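Local coordinates for protein salt-tolerant glutaminase (Micrococcus luteus, PDB 3AGD) that probably catalyses the hydrolysis of L-glutamine to L-glutamate and ammonium, and is a salt-tolerant enzyme of the glutaminase family, at residues T14-V19 and C295-E300; A119-L124 and D136-I141. All coordinates share one frame; numbering follows the deposited sequence.

Interaction 1: residues T14-V19 and C295-E300; sequences TELGAV and CRRLSE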
ATOM      1  N   THR A  14     -22.192 -16.955   8.824  1.00 29.92           N
ATOM      2  CA  THR A  14     -23.153 -18.034   8.606  1.00 29.28           C
ATOM      3  C   THR A  14     -22.689 -18.972   7.499  1.00 28.02           C
ATOM      4  O   THR A  14     -22.776 -20.192   7.631  1.00 27.87           O
ATOM      5  CB  THR A  14     -24.544 -17.486   8.223  1.00 27.04           C
ATOM      6  OG1 THR A  14     -25.091 -16.760   9.327  1.00 28.12           O
ATOM      7  CG2 THR A  14     -25.488 -18.630   7.853  1.00 25.99           C
ATOM      8  N   GLU A  15     -22.202 -18.395   6.407  1.00 28.41           N
ATOM      9  CA  GLU A  15     -21.735 -19.188   5.280  1.00 28.69           C
ATOM     10  C   GLU A  15     -20.500 -20.017   5.625  1.00 30.96           C
ATOM     11  O   GLU A  15     -20.553 -21.249   5.643  1.00 34.19           O
ATOM     12  CB  GLU A  15     -21.414 -18.291   4.085  1.00 27.42           C
ATOM     13  CG  GLU A  15     -21.215 -19.080   2.804  1.00 30.09           C
ATOM     14  CD  GLU A  15     -20.700 -18.237   1.656  1.00 35.77           C
ATOM     15  OE1 GLU A  15     -21.116 -17.065   1.529  1.00 39.78           O
ATOM     16  OE2 GLU A  15     -19.884 -18.757   0.868  1.00 36.58           O
ATOM     17  N   LEU A  16     -19.388 -19.340   5.894  1.00 27.61           N
ATOM     18  CA  LEU A  16     -18.149 -20.032   6.223  1.00 27.10           C
ATOM     19  C   LEU A  16     -18.325 -20.933   7.433  1.00 27.65           C
ATOM     20  O   LEU A  16     -17.632 -21.942   7.571  1.00 26.77           O
ATOM     21  CB  LEU A  16     -17.024 -19.026   6.483  1.00 25.05           C
ATOM     22  CG  LEU A  16     -16.656 -18.122   5.302  1.00 26.29           C
ATOM     23  CD1 LEU A  16     -15.389 -17.335   5.633  1.00 23.22           C
ATOM     24  CD2 LEU A  16     -16.451 -18.963   4.047  1.00 21.75           C
ATOM     25  N   GLY A  17     -19.260 -20.568   8.303  1.00 27.69           N
ATOM     26  CA  GLY A  17     -19.511 -21.356   9.496  1.00 29.42           C
ATOM     27  C   GLY A  17     -20.240 -22.667   9.249  1.00 30.53           C
ATOM     28  O   GLY A  17     -20.514 -23.412  10.191  1.00 30.26           O
ATOM     29  N   ALA A  18     -20.551 -22.956   7.990  1.00 31.96           N
ATOM     30  CA  ALA A  18     -21.250 -24.191   7.641  1.00 34.88           C
ATOM     31  C   ALA A  18     -20.335 -25.402   7.802  1.00 37.49           C
ATOM     32  O   ALA A  18     -20.796 -26.543   7.846  1.00 40.13           O
ATOM     33  CB  ALA A  18     -21.767 -24.114   6.212  1.00 31.62           C
ATOM     34  N   VAL A  19     -19.034 -25.146   7.875  1.00 35.14           N
ATOM     35  CA  VAL A  19     -18.044 -26.203   8.051  1.00 31.21           C
ATOM     36  C   VAL A  19     -17.026 -25.739   9.080  1.00 30.84           C
ATOM     37  O   VAL A  19     -16.911 -24.540   9.347  1.00 30.40           O
ATOM     38  CB  VAL A  19     -17.325 -26.518   6.733  1.00 30.26           C
ATOM     39  CG1 VAL A  19     -18.317 -27.093   5.733  1.00 30.24           C
ATOM     40  CG2 VAL A  19     -16.674 -25.256   6.180  1.00 27.64           C
ATOM     41  N   CYS A 295     -10.400 -13.681   5.786  1.00 15.74           N
ATOM     42  CA  CYS A 295      -9.583 -12.582   5.275  1.00 16.24           C
ATOM     43  C   CYS A 295      -9.526 -12.617   3.743  1.00 17.40           C
ATOM     44  O   CYS A 295      -9.538 -11.568   3.091  1.00 18.31           O
ATOM     45  CB  CYS A 295      -8.169 -12.644   5.863  1.00 17.51           C
ATOM     46  SG  CYS A 295      -8.082 -12.186   7.622  1.00 21.06           S
ATOM     47  N   ARG A 296      -9.473 -13.819   3.169  1.00 16.74           N
ATOM     48  CA  ARG A 296      -9.444 -13.965   1.715  1.00 18.97           C
ATOM     49  C   ARG A 296     -10.762 -13.452   1.135  1.00 20.29           C
ATOM     50  O   ARG A 296     -10.774 -12.777   0.108  1.00 19.72           O
ATOM     51  CB  ARG A 296      -9.243 -15.434   1.318  1.00 19.99           C
ATOM     52  CG  ARG A 296      -7.872 -16.009   1.681  1.00 20.26           C
ATOM     53  CD  ARG A 296      -7.752 -17.452   1.210  1.00 24.20           C
ATOM     54  NE  ARG A 296      -6.545 -18.122   1.693  1.00 26.98           N
ATOM     55  CZ  ARG A 296      -5.316 -17.921   1.219  1.00 22.66           C
ATOM     56  NH1 ARG A 296      -5.102 -17.057   0.234  1.00 18.49           N
ATOM     57  NH2 ARG A 296      -4.299 -18.601   1.728  1.00 21.75           N
ATOM     58  N   ARG A 297     -11.871 -13.765   1.804  1.00 18.48           N
ATOM     59  CA  ARG A 297     -13.182 -13.316   1.346  1.00 20.05           C
ATOM     60  C   ARG A 297     -13.354 -11.804   1.508  1.00 23.00           C
ATOM     61  O   ARG A 297     -13.962 -11.155   0.659  1.00 24.72           O
ATOM     62  CB  ARG A 297     -14.296 -14.055   2.099  1.00 17.48           C
ATOM     63  CG  ARG A 297     -14.589 -15.456   1.568  1.00 19.33           C
ATOM     64  CD  ARG A 297     -15.234 -15.399   0.179  1.00 26.34           C
ATOM     65  NE  ARG A 297     -16.611 -14.896   0.207  1.00 28.58           N
ATOM     66  CZ  ARG A 297     -17.677 -15.636   0.505  1.00 29.85           C
ATOM     67  NH1 ARG A 297     -17.537 -16.922   0.801  1.00 28.05           N
ATOM     68  NH2 ARG A 297     -18.889 -15.091   0.513  1.00 30.04           N
ATOM     69  N   LEU A 298     -12.830 -11.239   2.593  1.00 22.28           N
ATOM     70  CA  LEU A 298     -12.943  -9.799   2.804  1.00 22.06           C
ATOM     71  C   LEU A 298     -12.207  -9.070   1.684  1.00 22.28           C
ATOM     72  O   LEU A 298     -12.694  -8.077   1.147  1.00 19.95           O
ATOM     73  CB  LEU A 298     -12.344  -9.399   4.154  1.00 20.07           C
ATOM     74  CG  LEU A 298     -13.137  -9.753   5.413  1.00 20.60           C
ATOM     75  CD1 LEU A 298     -12.339  -9.361   6.646  1.00 21.07           C
ATOM     76  CD2 LEU A 298     -14.471  -9.030   5.395  1.00 20.45           C
ATOM     77  N   SER A 299     -11.030  -9.578   1.336  1.00 23.77           N
ATOM     78  CA  SER A 299     -10.222  -8.992   0.275  1.00 20.67           C
ATOM     79  C   SER A 299     -10.934  -9.075  -1.077  1.00 19.97           C
ATOM     80  O   SER A 299     -10.983  -8.093  -1.824  1.00 15.83           O
ATOM     81  CB  SER A 299      -8.867  -9.703   0.189  1.00 19.62           C
ATOM     82  OG  SER A 299      -8.198  -9.378  -1.021  1.00 21.91           O
ATOM     83  N   GLU A 300     -11.490 -10.243  -1.388  1.00 19.78           N
ATOM     84  CA  GLU A 300     -12.180 -10.428  -2.658  1.00 24.32           C
ATOM     85  C   GLU A 300     -13.547  -9.751  -2.767  1.00 23.76           C
ATOM     86  O   GLU A 300     -13.834  -9.098  -3.769  1.00 22.21           O
ATOM     87  CB  GLU A 300     -12.346 -11.914  -2.975  1.00 31.47           C
ATOM     88  CG  GLU A 300     -13.098 -12.151  -4.278  1.00 43.89           C
ATOM     89  CD  GLU A 300     -13.179 -13.612  -4.660  1.00 56.26           C
ATOM     90  OE1 GLU A 300     -13.636 -14.424  -3.824  1.00 58.61           O
ATOM     91  OE2 GLU A 300     -12.792 -13.946  -5.803  1.00 61.29           O
TER
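Glu15 and Arg297 join the end of helix 4-16 to helix 289-301 through a two-pronged salt bridge. The guanidinium presents its NH1/NH2 end: Arg297 NH1 donates to Glu15 OE2 at 3.0 Å, and Arg297 NH2 to Glu15 OE1 at 3.1 Å. Both bonds are nearly straight, and both oxygens lie close to the guanidinium plane. The carboxylate is not coplanar with its partner; the two planes stand 45° apart. Hence NH2 meets OE1 on its syn side but somewhat out of plane, whereas NH1 reaches OE2 from well above the carboxylate plane.

The two side chains come together at about a right angle. Glu15 is extended, its CG anti to the backbone N (chi1 -168°), which sends the carboxylate toward 295-300. The length of arginine spans the gap, the closest CA atoms of 14-19 and 295-300, those of Leu16 and Arg297, being 9.7 Å apart, and bends at chi2 and chi3 bring its NH1/NH2 end against Glu15. Leu16 CD2 lies 4.0 Å from Arg297 NH1, so a buried apolar branch borders the ion pair.

A second acid, Asp301, pairs with Arg297 NE, which probably steadies the guanidinium's orientation and positive charge. Ala18 N bonds Glu15 O at the helix end, and a type I turn spans Leu16 to Val19. Such end-on pairing ties the N-terminal helix to helix 289-301 beside the antiparallel sheet, consistent with the family's beta-lactamase-like fold. Leu12 of helix 4-16 also touches Arg297, while Leu298 packs on Tyr8 and Leu9 of that helix and on Ile41 and Leu43 of strand 40-44.

Interaction 2: residues A119-L124 and D136-I141; sequences AVHQLL and DRAVEI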
ATOM      1  N   ALA A 119      13.614 -11.708  20.989  1.00 13.36           N
ATOM      2  CA  ALA A 119      14.576 -10.609  20.960  1.00 14.02           C
ATOM      3  C   ALA A 119      13.856  -9.291  21.230  1.00 14.55           C
ATOM      4  O   ALA A 119      14.394  -8.411  21.899  1.00 17.46           O
ATOM      5  CB  ALA A 119      15.281 -10.553  19.603  1.00 12.66           C
ATOM      6  N   VAL A 120      12.640  -9.165  20.703  1.00 14.73           N
ATOM      7  CA  VAL A 120      11.829  -7.964  20.894  1.00 14.69           C
ATOM      8  C   VAL A 120      11.420  -7.786  22.361  1.00 17.51           C
ATOM      9  O   VAL A 120      11.506  -6.688  22.907  1.00 18.84           O
ATOM     10  CB  VAL A 120      10.546  -8.018  20.027  1.00 17.54           C
ATOM     11  CG1 VAL A 120       9.518  -7.009  20.537  1.00 15.58           C
ATOM     12  CG2 VAL A 120      10.894  -7.722  18.567  1.00 17.59           C
ATOM     13  N   HIS A 121      10.978  -8.863  23.000  1.00 19.08           N
ATOM     14  CA  HIS A 121      10.559  -8.781  24.393  1.00 21.70           C
ATOM     15  C   HIS A 121      11.722  -8.344  25.287  1.00 21.80           C
ATOM     16  O   HIS A 121      11.537  -7.570  26.223  1.00 22.68           O
ATOM     17  CB  HIS A 121      10.005 -10.129  24.860  1.00 20.80           C
ATOM     18  CG  HIS A 121       9.164 -10.034  26.093  1.00 22.06           C
ATOM     19  ND1 HIS A 121       9.699  -9.836  27.349  1.00 24.45           N
ATOM     20  CD2 HIS A 121       7.820 -10.053  26.258  1.00 18.80           C
ATOM     21  CE1 HIS A 121       8.721  -9.736  28.232  1.00 20.86           C
ATOM     22  NE2 HIS A 121       7.571  -9.864  27.594  1.00 20.46           N
ATOM     23  N   GLN A 122      12.918  -8.833  24.968  1.00 20.05           N
ATOM     24  CA  GLN A 122      14.139  -8.513  25.702  1.00 18.69           C
ATOM     25  C   GLN A 122      14.512  -7.031  25.596  1.00 20.37           C
ATOM     26  O   GLN A 122      15.233  -6.509  26.442  1.00 22.62           O
ATOM     27  CB  GLN A 122      15.299  -9.384  25.176  1.00 15.97           C
ATOM     28  CG  GLN A 122      16.714  -8.906  25.558  1.00 17.18           C
ATOM     29  CD  GLN A 122      17.150  -9.334  26.951  1.00 17.94           C
ATOM     30  OE1 GLN A 122      17.656 -10.441  27.146  1.00 18.99           O
ATOM     31  NE2 GLN A 122      16.947  -8.459  27.927  1.00 16.05           N
ATOM     32  N   LEU A 123      14.012  -6.356  24.565  1.00 18.81           N
ATOM     33  CA  LEU A 123      14.311  -4.940  24.340  1.00 18.57           C
ATOM     34  C   LEU A 123      13.273  -3.975  24.896  1.00 19.38           C
ATOM     35  O   LEU A 123      13.544  -2.788  25.048  1.00 17.53           O
ATOM     36  CB  LEU A 123      14.417  -4.659  22.837  1.00 16.15           C
ATOM     37  CG  LEU A 123      15.560  -5.236  22.003  1.00 16.81           C
ATOM     38  CD1 LEU A 123      15.127  -5.316  20.536  1.00 13.20           C
ATOM     39  CD2 LEU A 123      16.805  -4.375  22.168  1.00 16.61           C
ATOM     40  N   LEU A 124      12.089  -4.499  25.193  1.00 23.99           N
ATOM     41  CA  LEU A 124      10.945  -3.713  25.646  1.00 28.96           C
ATOM     42  C   LEU A 124      11.014  -2.364  26.369  1.00 36.73           C
ATOM     43  O   LEU A 124      10.474  -1.387  25.860  1.00 45.38           O
ATOM     44  CB  LEU A 124       9.970  -4.629  26.390  1.00 28.43           C
ATOM     45  CG  LEU A 124       9.120  -5.373  25.356  1.00 28.10           C
ATOM     46  CD1 LEU A 124       8.091  -6.255  26.031  1.00 27.30           C
ATOM     47  CD2 LEU A 124       8.443  -4.343  24.448  1.00 24.17           C
ATOM     48  N   ASP A 136       4.817  -5.828  32.032  1.00 18.00           N
ATOM     49  CA  ASP A 136       3.875  -4.721  32.160  1.00 19.66           C
ATOM     50  C   ASP A 136       3.853  -3.903  30.873  1.00 19.74           C
ATOM     51  O   ASP A 136       2.797  -3.484  30.418  1.00 21.77           O
ATOM     52  CB  ASP A 136       4.244  -3.796  33.333  1.00 24.17           C
ATOM     53  CG  ASP A 136       3.959  -4.420  34.697  1.00 28.89           C
ATOM     54  OD1 ASP A 136       3.152  -5.372  34.772  1.00 31.82           O
ATOM     55  OD2 ASP A 136       4.535  -3.941  35.700  1.00 27.81           O
ATOM     56  N   ARG A 137       5.022  -3.680  30.283  1.00 20.62           N
ATOM     57  CA  ARG A 137       5.110  -2.900  29.051  1.00 18.21           C
ATOM     58  C   ARG A 137       4.391  -3.592  27.886  1.00 16.32           C
ATOM     59  O   ARG A 137       3.694  -2.945  27.101  1.00 17.68           O
ATOM     60  CB  ARG A 137       6.579  -2.647  28.696  1.00 18.79           C
ATOM     61  CG  ARG A 137       6.792  -1.826  27.418  1.00 19.93           C
ATOM     62  CD  ARG A 137       6.045  -0.505  27.462  1.00 20.60           C
ATOM     63  NE  ARG A 137       6.379   0.346  26.325  1.00 22.42           N
ATOM     64  CZ  ARG A 137       5.518   1.162  25.726  1.00 23.43           C
ATOM     65  NH1 ARG A 137       5.909   1.906  24.700  1.00 24.23           N
ATOM     66  NH2 ARG A 137       4.260   1.221  26.140  1.00 22.68           N
ATOM     67  N   ALA A 138       4.553  -4.908  27.776  1.00 13.35           N
ATOM     68  CA  ALA A 138       3.899  -5.655  26.709  1.00 15.07           C
ATOM     69  C   ALA A 138       2.380  -5.576  26.888  1.00 19.15           C
ATOM     70  O   ALA A 138       1.640  -5.308  25.943  1.00 20.91           O
ATOM     71  CB  ALA A 138       4.362  -7.114  26.726  1.00  8.94           C
ATOM     72  N   VAL A 139       1.918  -5.803  28.111  1.00 19.35           N
ATOM     73  CA  VAL A 139       0.493  -5.753  28.396  1.00 18.55           C
ATOM     74  C   VAL A 139      -0.043  -4.347  28.149  1.00 18.19           C
ATOM     75  O   VAL A 139      -1.147  -4.178  27.636  1.00 18.66           O
ATOM     76  CB  VAL A 139       0.206  -6.161  29.857  1.00 19.81           C
ATOM     77  CG1 VAL A 139      -1.262  -5.910  30.199  1.00 19.87           C
ATOM     78  CG2 VAL A 139       0.541  -7.635  30.054  1.00 17.87           C
ATOM     79  N   GLU A 140       0.753  -3.342  28.505  1.00 14.74           N
ATOM     80  CA  GLU A 140       0.354  -1.953  28.333  1.00 16.46           C
ATOM     81  C   GLU A 140       0.179  -1.534  26.875  1.00 18.76           C
ATOM     82  O   GLU A 140      -0.852  -0.965  26.509  1.00 20.72           O
ATOM     83  CB  GLU A 140       1.371  -1.015  28.990  1.00 18.35           C
ATOM     84  CG  GLU A 140       1.070   0.454  28.732  1.00 24.04           C
ATOM     85  CD  GLU A 140       2.217   1.377  29.109  1.00 29.29           C
ATOM     86  OE1 GLU A 140       3.377   1.065  28.765  1.00 28.22           O
ATOM     87  OE2 GLU A 140       1.954   2.425  29.737  1.00 32.22           O
ATOM     88  N   ILE A 141       1.176  -1.804  26.041  1.00 19.39           N
ATOM     89  CA  ILE A 141       1.078  -1.399  24.643  1.00 21.04           C
ATOM     90  C   ILE A 141      -0.174  -1.976  23.988  1.00 20.32           C
ATOM     91  O   ILE A 141      -0.879  -1.277  23.261  1.00 20.61           O
ATOM     92  CB  ILE A 141       2.335  -1.809  23.834  1.00 18.81           C
ATOM     93  CG1 ILE A 141       2.289  -1.155  22.447  1.00 20.21           C
ATOM     94  CG2 ILE A 141       2.421  -3.325  23.715  1.00 15.47           C
ATOM     95  CD1 ILE A 141       2.258   0.377  22.471  1.00 15.92           C
TER
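Arg137 faces Leu124 across the junction of helices 114-123 and 131-146, where the CA atoms of these two residues are 6.8 Å apart. Its aliphatic part makes the contact: Arg137 CG lies 4.0 Å from Leu124 O and 4.2 Å from Leu124 CD2. CG stands anti to the backbone N (chi1 -180°), and a bend at chi2 (55°) turns the chain beyond it. The guanidinium binds acids instead, with NE paired to Asp77.

Ala138 follows, its small methyl allowing close approach of the helices. Ala138 CB meets Leu124 CD1 at 3.9 Å and also lies 4.3 Å from His121 NE2. The same Leu124 CD1 sits 3.8 Å above the centre of the His121 ring, a CH-pi-like placement, so the leucine methyl, the imidazole and the alanine methyl all touch one another in a small cluster. The side chain of His121 is about 5 Å from that of Tyr191, a glutamate-binding residue, so this packing may help to position the glutamate site.

Three residues after Arg137, Glu140 OE1 accepts a bent bond (133°) from Arg137 NH2 at 2.8 Å, from above the carboxylate plane. No hydrogen bond crosses between 119-124 and 136-141. Cohesion therefore rests on dispersion and burial of apolar surface, with arginine contributing methylenes while its charge is met elsewhere.

Overall arrangement
Both contacts join helices, but at distant places: their centres are 34 Å apart and they do not touch. Interaction 1 is partly buried, away from the annotated sites, and brings together segments whose nearest ends are 276 residues apart, tying the N-terminal helix to helix 289-301 beside the five-stranded antiparallel sheet. Interaction 2 is nested within that span, buried in the helical region, and links helices separated by a short connection near the glutamate-binding residues. In each an arginine pairs with two acids, yet to different ends: in 14-19/295-300 the charge itself crosses the interface, whereas in 119-124/136-141 the acids lie on its own helix and on helix 67-78, and the arginine meets Leu124 with its aliphatic part.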